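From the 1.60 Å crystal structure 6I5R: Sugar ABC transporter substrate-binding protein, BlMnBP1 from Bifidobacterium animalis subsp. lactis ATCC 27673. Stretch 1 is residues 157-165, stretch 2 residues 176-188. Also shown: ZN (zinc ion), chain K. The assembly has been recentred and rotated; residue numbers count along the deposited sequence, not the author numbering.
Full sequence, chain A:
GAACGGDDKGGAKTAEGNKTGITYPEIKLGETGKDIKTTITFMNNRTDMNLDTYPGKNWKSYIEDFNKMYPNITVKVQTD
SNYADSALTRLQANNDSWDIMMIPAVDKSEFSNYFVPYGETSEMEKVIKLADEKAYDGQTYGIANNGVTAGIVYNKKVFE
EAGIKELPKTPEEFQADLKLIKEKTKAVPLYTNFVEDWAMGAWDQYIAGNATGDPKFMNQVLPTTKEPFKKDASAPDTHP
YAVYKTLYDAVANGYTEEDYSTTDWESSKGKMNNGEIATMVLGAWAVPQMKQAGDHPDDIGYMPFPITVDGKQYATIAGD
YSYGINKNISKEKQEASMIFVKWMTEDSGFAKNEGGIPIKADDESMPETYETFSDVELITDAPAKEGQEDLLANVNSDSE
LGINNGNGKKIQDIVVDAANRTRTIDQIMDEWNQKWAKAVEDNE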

ATOM      1  N   LYS A 157      11.450 -22.435  -1.770  1.00 17.88           N
ATOM      2  CA  LYS A 157      12.101 -23.527  -2.469  1.00 17.22           C
ATOM      3  C   LYS A 157      13.225 -23.014  -3.351  1.00 18.23           C
ATOM      4  O   LYS A 157      14.287 -23.632  -3.426  1.00 16.39           O
ATOM      5  CB  LYS A 157      11.088 -24.296  -3.298  1.00 16.39           C
ATOM      6  CG  LYS A 157      11.690 -25.344  -4.224  1.00 19.99           C
ATOM      7  CD  LYS A 157      10.620 -26.173  -4.920  1.00 24.65           C
ATOM      8  CE  LYS A 157      11.229 -27.123  -5.962  1.00 23.17           C
ATOM      9  NZ  LYS A 157      11.581 -26.437  -7.262  1.00 34.52           N
ATOM     10  N   VAL A 158      12.998 -21.901  -4.044  1.00 16.39           N
ATOM     11  CA  VAL A 158      14.069 -21.309  -4.838  1.00 18.77           C
ATOM     12  C   VAL A 158      15.225 -20.881  -3.950  1.00 17.97           C
ATOM     13  O   VAL A 158      16.399 -21.046  -4.308  1.00 16.39           O
ATOM     14  CB  VAL A 158      13.532 -20.120  -5.649  1.00 17.26           C
ATOM     15  CG1 VAL A 158      14.699 -19.395  -6.348  1.00 16.39           C
ATOM     16  CG2 VAL A 158      12.504 -20.612  -6.648  1.00 16.39           C
ATOM     17  N   PHE A 159      14.922 -20.293  -2.797  1.00 16.39           N
ATOM     18  CA  PHE A 159      15.980 -19.908  -1.866  1.00 18.24           C
ATOM     19  C   PHE A 159      16.800 -21.117  -1.414  1.00 21.57           C
ATOM     20  O   PHE A 159      18.035 -21.051  -1.349  1.00 16.39           O
ATOM     21  CB  PHE A 159      15.364 -19.161  -0.673  1.00 16.39           C
ATOM     22  CG  PHE A 159      15.204 -17.664  -0.903  1.00 19.97           C
ATOM     23  CD1 PHE A 159      14.656 -17.170  -2.075  1.00 16.39           C
ATOM     24  CD2 PHE A 159      15.609 -16.768   0.058  1.00 17.72           C
ATOM     25  CE1 PHE A 159      14.539 -15.808  -2.277  1.00 16.70           C
ATOM     26  CE2 PHE A 159      15.522 -15.425  -0.153  1.00 18.87           C
ATOM     27  CZ  PHE A 159      14.957 -14.946  -1.321  1.00 18.08           C
ATOM     28  N   GLU A 160      16.136 -22.236  -1.115  1.00 16.39           N
ATOM     29  CA  GLU A 160      16.863 -23.442  -0.718  1.00 20.32           C
ATOM     30  C   GLU A 160      17.724 -23.963  -1.862  1.00 17.63           C
ATOM     31  O   GLU A 160      18.869 -24.391  -1.638  1.00 16.39           O
ATOM     32  CB  GLU A 160      15.866 -24.502  -0.234  1.00 18.17           C
ATOM     33  CG  GLU A 160      16.478 -25.765   0.415  1.00 24.46           C
ATOM     34  CD  GLU A 160      17.106 -25.546   1.817  1.00 21.18           C
ATOM     35  OE1 GLU A 160      16.412 -25.255   2.816  1.00 27.28           O
ATOM     36  OE2 GLU A 160      18.329 -25.705   1.953  1.00 30.04           O
ATOM     37  N   GLU A 161      17.218 -23.903  -3.099  1.00 18.15           N
ATOM     38  CA  GLU A 161      18.017 -24.364  -4.231  1.00 16.67           C
ATOM     39  C   GLU A 161      19.259 -23.502  -4.407  1.00 16.39           C
ATOM     40  O   GLU A 161      20.317 -23.994  -4.811  1.00 18.07           O
ATOM     41  CB  GLU A 161      17.177 -24.352  -5.505  1.00 17.00           C
ATOM     42  CG  GLU A 161      17.916 -24.826  -6.733  1.00 22.29           C
ATOM     43  CD  GLU A 161      18.066 -26.341  -6.820  1.00 28.11           C
ATOM     44  OE1 GLU A 161      17.678 -27.069  -5.881  1.00 32.94           O
ATOM     45  OE2 GLU A 161      18.593 -26.816  -7.838  1.00 33.23           O
ATOM     46  N   ALA A 162      19.134 -22.202  -4.150  1.00 16.39           N
ATOM     47  CA  ALA A 162      20.251 -21.276  -4.248  1.00 16.39           C
ATOM     48  C   ALA A 162      21.235 -21.421  -3.091  1.00 21.38           C
ATOM     49  O   ALA A 162      22.339 -20.859  -3.138  1.00 16.39           O
ATOM     50  CB  ALA A 162      19.696 -19.848  -4.316  1.00 16.39           C
ATOM     51  N   GLY A 163      20.888 -22.191  -2.071  1.00 17.50           N
ATOM     52  CA  GLY A 163      21.808 -22.319  -0.957  1.00 19.54           C
ATOM     53  C   GLY A 163      21.763 -21.163   0.011  1.00 19.97           C
ATOM     54  O   GLY A 163      22.684 -20.994   0.807  1.00 17.50           O
ATOM     55  N   ILE A 164      20.714 -20.348  -0.038  1.00 19.42           N
ATOM     56  CA  ILE A 164      20.569 -19.247   0.904  1.00 18.33           C
ATOM     57  C   ILE A 164      20.196 -19.831   2.264  1.00 20.79           C
ATOM     58  O   ILE A 164      19.190 -20.537   2.408  1.00 26.09           O
ATOM     59  CB  ILE A 164      19.527 -18.230   0.407  1.00 17.34           C
ATOM     60  CG1 ILE A 164      19.992 -17.632  -0.930  1.00 24.00           C
ATOM     61  CG2 ILE A 164      19.283 -17.153   1.464  1.00 16.39           C
ATOM     62  CD1 ILE A 164      18.908 -16.846  -1.679  1.00 21.67           C
ATOM     63  N   LYS A 165      21.035 -19.567   3.261  1.00 26.23           N
ATOM     64  CA  LYS A 165      20.880 -20.143   4.590  1.00 19.82           C
ATOM     65  C   LYS A 165      20.004 -19.285   5.498  1.00 27.62           C
ATOM     66  O   LYS A 165      19.079 -19.803   6.133  1.00 32.01           O
ATOM     67  CB  LYS A 165      22.272 -20.352   5.204  1.00 21.53           C
ATOM     68  CG  LYS A 165      23.102 -21.355   4.443  1.00 22.32           C
ATOM     69  CD  LYS A 165      24.465 -21.612   5.061  1.00 28.01           C
ATOM     70  CE  LYS A 165      25.066 -22.934   4.538  1.00 24.14           C
ATOM     71  NZ  LYS A 165      26.221 -23.381   5.398  1.00 33.37           N
ATOM     72  N   ALA A 176      23.883 -10.325  -3.003  1.00 16.39           N
ATOM     73  CA  ALA A 176      24.602 -11.597  -2.970  1.00 16.68           C
ATOM     74  C   ALA A 176      23.641 -12.760  -3.147  1.00 19.91           C
ATOM     75  O   ALA A 176      23.941 -13.722  -3.868  1.00 16.39           O
ATOM     76  CB  ALA A 176      25.364 -11.723  -1.645  1.00 18.00           C
ATOM     77  N   ASP A 177      22.457 -12.673  -2.525  1.00 16.39           N
ATOM     78  CA  ASP A 177      21.456 -13.732  -2.673  1.00 19.62           C
ATOM     79  C   ASP A 177      20.863 -13.754  -4.079  1.00 19.02           C
ATOM     80  O   ASP A 177      20.614 -14.830  -4.638  1.00 16.39           O
ATOM     81  CB  ASP A 177      20.340 -13.581  -1.642  1.00 16.39           C
ATOM     82  CG  ASP A 177      20.827 -13.838  -0.213  1.00 17.90           C
ATOM     83  OD1 ASP A 177      21.875 -14.474  -0.072  1.00 17.44           O
ATOM     84  OD2 ASP A 177      20.164 -13.427   0.750  1.00 18.05           O
ATOM     85  N   LEU A 178      20.586 -12.582  -4.659  1.00 16.39           N
ATOM     86  CA  LEU A 178      20.092 -12.559  -6.027  1.00 16.39           C
ATOM     87  C   LEU A 178      21.083 -13.225  -6.980  1.00 16.39           C
ATOM     88  O   LEU A 178      20.692 -13.977  -7.873  1.00 16.39           O
ATOM     89  CB  LEU A 178      19.824 -11.121  -6.474  1.00 16.39           C
ATOM     90  CG  LEU A 178      18.721 -10.399  -5.675  1.00 16.39           C
ATOM     91  CD1 LEU A 178      18.526  -8.975  -6.194  1.00 18.56           C
ATOM     92  CD2 LEU A 178      17.440 -11.199  -5.741  1.00 16.39           C
ATOM     93  N   LYS A 179      22.374 -12.996  -6.771  1.00 16.39           N
ATOM     94  CA  LYS A 179      23.386 -13.612  -7.619  1.00 16.39           C
ATOM     95  C   LYS A 179      23.393 -15.137  -7.474  1.00 16.39           C
ATOM     96  O   LYS A 179      23.485 -15.854  -8.473  1.00 16.39           O
ATOM     97  CB  LYS A 179      24.744 -12.990  -7.270  1.00 16.39           C
ATOM     98  CG  LYS A 179      25.927 -13.507  -8.081  1.00 20.24           C
ATOM     99  CD  LYS A 179      27.241 -12.932  -7.579  1.00 22.03           C
ATOM    100  CE  LYS A 179      28.379 -13.201  -8.567  1.00 23.82           C
ATOM    101  NZ  LYS A 179      29.159 -14.403  -8.223  1.00 25.21           N
ATOM    102  N   LEU A 180      23.254 -15.647  -6.247  1.00 16.39           N
ATOM    103  CA  LEU A 180      23.157 -17.090  -6.062  1.00 18.92           C
ATOM    104  C   LEU A 180      21.949 -17.661  -6.791  1.00 21.75           C
ATOM    105  O   LEU A 180      22.031 -18.738  -7.400  1.00 16.39           O
ATOM    106  CB  LEU A 180      23.078 -17.438  -4.567  1.00 16.39           C
ATOM    107  CG  LEU A 180      24.341 -17.224  -3.712  1.00 16.39           C
ATOM    108  CD1 LEU A 180      24.105 -17.617  -2.256  1.00 18.91           C
ATOM    109  CD2 LEU A 180      25.473 -18.041  -4.308  1.00 18.10           C
ATOM    110  N   ILE A 181      20.799 -16.976  -6.692  1.00 16.39           N
ATOM    111  CA  ILE A 181      19.597 -17.422  -7.387  1.00 16.39           C
ATOM    112  C   ILE A 181      19.847 -17.451  -8.885  1.00 16.39           C
ATOM    113  O   ILE A 181      19.452 -18.389  -9.588  1.00 16.39           O
ATOM    114  CB  ILE A 181      18.407 -16.503  -7.009  1.00 17.10           C
ATOM    115  CG1 ILE A 181      18.029 -16.703  -5.528  1.00 16.39           C
ATOM    116  CG2 ILE A 181      17.251 -16.730  -7.954  1.00 16.39           C
ATOM    117  CD1 ILE A 181      17.295 -15.523  -4.880  1.00 18.57           C
ATOM    118  N   LYS A 182      20.475 -16.403  -9.403  1.00 16.39           N
ATOM    119  CA  LYS A 182      20.716 -16.330 -10.834  1.00 16.39           C
ATOM    120  C   LYS A 182      21.627 -17.462 -11.276  1.00 19.48           C
ATOM    121  O   LYS A 182      21.376 -18.106 -12.300  1.00 16.39           O
ATOM    122  CB  LYS A 182      21.322 -14.972 -11.168  1.00 16.39           C
ATOM    123  CG  LYS A 182      21.552 -14.698 -12.617  1.00 17.49           C
ATOM    124  CD  LYS A 182      20.269 -14.605 -13.364  1.00 17.86           C
ATOM    125  CE  LYS A 182      20.552 -14.416 -14.868  1.00 23.21           C
ATOM    126  NZ  LYS A 182      19.268 -14.518 -15.583  1.00 32.11           N
ATOM    127  N   GLU A 183      22.653 -17.762 -10.480  1.00 16.39           N
ATOM    128  CA  GLU A 183      23.666 -18.697 -10.946  1.00 17.81           C
ATOM    129  C   GLU A 183      23.264 -20.136 -10.717  1.00 16.39           C
ATOM    130  O   GLU A 183      23.650 -21.014 -11.497  1.00 16.39           O
ATOM    131  CB  GLU A 183      25.004 -18.410 -10.279  1.00 16.39           C
ATOM    132  CG  GLU A 183      25.573 -17.115 -10.779  1.00 17.94           C
ATOM    133  CD  GLU A 183      26.904 -16.798 -10.234  1.00 24.10           C
ATOM    134  OE1 GLU A 183      27.350 -17.523  -9.333  1.00 26.64           O
ATOM    135  OE2 GLU A 183      27.520 -15.818 -10.722  1.00 23.06           O
ATOM    136  N   LYS A 184      22.454 -20.400  -9.702  1.00 16.39           N
ATOM    137  CA  LYS A 184      22.179 -21.772  -9.333  1.00 18.60           C
ATOM    138  C   LYS A 184      20.748 -22.219  -9.541  1.00 16.39           C
ATOM    139  O   LYS A 184      20.479 -23.413  -9.399  1.00 16.39           O
ATOM    140  CB  LYS A 184      22.557 -21.996  -7.865  1.00 18.35           C
ATOM    141  CG  LYS A 184      24.022 -21.785  -7.570  1.00 17.80           C
ATOM    142  CD  LYS A 184      24.285 -21.686  -6.086  1.00 25.34           C
ATOM    143  CE  LYS A 184      23.530 -22.767  -5.283  1.00 22.40           C
ATOM    144  NZ  LYS A 184      23.927 -24.101  -5.756  1.00 32.01           N
ATOM    145  N   THR A 185      19.815 -21.324  -9.834  1.00 16.39           N
ATOM    146  CA  THR A 185      18.448 -21.756 -10.079  1.00 18.08           C
ATOM    147  C   THR A 185      18.014 -21.278 -11.451  1.00 16.39           C
ATOM    148  O   THR A 185      18.763 -20.598 -12.170  1.00 16.39           O
ATOM    149  CB  THR A 185      17.467 -21.228  -9.027  1.00 17.27           C
ATOM    150  OG1 THR A 185      17.182 -19.857  -9.304  1.00 16.39           O
ATOM    151  CG2 THR A 185      18.021 -21.378  -7.612  1.00 16.39           C
ATOM    152  N   LYS A 186      16.768 -21.602 -11.798  1.00 20.54           N
ATOM    153  CA  LYS A 186      16.170 -21.159 -13.051  1.00 18.05           C
ATOM    154  C   LYS A 186      15.182 -20.018 -12.856  1.00 19.53           C
ATOM    155  O   LYS A 186      14.422 -19.709 -13.779  1.00 16.43           O
ATOM    156  CB  LYS A 186      15.450 -22.320 -13.741  1.00 22.97           C
ATOM    157  CG  LYS A 186      16.346 -23.494 -14.041  1.00 17.30           C
ATOM    158  CD  LYS A 186      15.560 -24.679 -14.564  1.00 19.37           C
ATOM    159  CE  LYS A 186      16.487 -25.857 -14.732  1.00 23.79           C
ATOM    160  NZ  LYS A 186      17.325 -26.088 -13.515  1.00 29.37           N
ATOM    161  N   ALA A 187      15.143 -19.418 -11.677  1.00 16.39           N
ATOM    162  CA  ALA A 187      14.142 -18.392 -11.402  1.00 17.42           C
ATOM    163  C   ALA A 187      14.670 -17.004 -11.751  1.00 21.12           C
ATOM    164  O   ALA A 187      15.862 -16.723 -11.640  1.00 16.39           O
ATOM    165  CB  ALA A 187      13.723 -18.411  -9.927  1.00 16.39           C
ATOM    166  N   VAL A 188      13.756 -16.116 -12.129  1.00 16.39           N
ATOM    167  CA  VAL A 188      14.090 -14.691 -12.183  1.00 16.39           C
ATOM    168  C   VAL A 188      14.362 -14.250 -10.746  1.00 18.24           C
ATOM    169  O   VAL A 188      13.461 -14.367  -9.899  1.00 16.39           O
ATOM    170  CB  VAL A 188      12.952 -13.875 -12.822  1.00 16.39           C
ATOM    171  CG1 VAL A 188      13.240 -12.380 -12.722  1.00 16.39           C
ATOM    172  CG2 VAL A 188      12.747 -14.287 -14.272  1.00 19.50           C
TER
HETATM  173 ZN    ZN K 511      17.814 -25.436   4.082  1.00106.61          ZN
HETATM  174  O   HOH W   1      21.728 -25.746  -8.697  1.00 20.97           O
HETATM  175  O   HOH W   2      19.262 -25.373   3.515  1.00 33.87           O

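This is a compact apolar contact between two helices that cross almost at right angles, held by the packing of small and branched side chains, with no direct hydrogen bond from one stretch to the other. The helix axes run at 84° to each other and come within 8.9 Å, so the two can touch closely over only a short length; 510 Å² of surface is buried, counting both sides.

The crossing is tightest at Ala-162, whose CA lies 5.0 Å from the CA of Ile-181. A methyl group suits this place because it fills the space between the backbones without holding them apart: Ala-162 CB packs 3.8 Å from Ile-181 CG1 and 4.2 Å from Leu-180 CB. Ile-181 is the hub of the second helix. Its branched side chain reaches several neighbours, with CG2 4.0 Å from Val-158 CG1 and CD1 3.8 Å from both Phe-159 CE1 and Ile-164 CD1. The CA-to-CB bond of Phe-159 points away from the second stretch, yet the long side chain brings its ring back to the contact, where the methyl approaches it obliquely.

Beyond the first helix, Ile-164 continues the apolar surface. The chain turns at Gly-163, which has positive phi (80°) and closes a Schellman motif: Gly-163 N bonds to Glu-160 O at 3.0 Å, and Ile-164 N to Phe-159 O at 3.1 Å. Glycine fits here because a CB at these backbone angles would be jammed against the carbonyl oxygen of Ala-162. The turn leaves Ile-164 pointing toward the second helix, where its CD1 lies 3.6 Å from Asp-177 CB. This contact uses the aliphatic carbon of the aspartate rather than its charge.

At the other end of the contact, Thr-185 is the first residue to leave helical geometry after the second helix, and it combines polar and apolar roles. Its OG1 donates to Ile-181 O at 2.7 Å and accepts from Ala-187 N at 3.2 Å, with a nearly straight angle of 170° at the hydrogen. The hydroxyl thus ties the segment after the helix to its last turn. Meanwhile Thr-185 CG2 faces the first helix, 3.6 Å from Glu-161 CG and 3.7 Å from Val-158 O. Ala-187 adds a small methyl, its CB 3.8 Å from Val-158 CG1, so that valine packs against both Ile-181 and Ala-187.

Longer, polar residues occupy the exposed margin. Lys-184 lays its aliphatic chain over the end of the first helix, with CE 3.1 Å from Ala-162 O and 3.5 Å from Glu-161 O; the chain covers these carbonyls without a hydrogen bond to them. Here the stretches are also linked through solvent: water 1 donates to Lys-184 O at 2.7 Å and, weakly, to Glu-161 OE2 at 3.4 Å. Glu-160, by contrast, points away from the contact and binds the zinc ion through OE1 at 1.9 Å and OE2 at 2.2 Å.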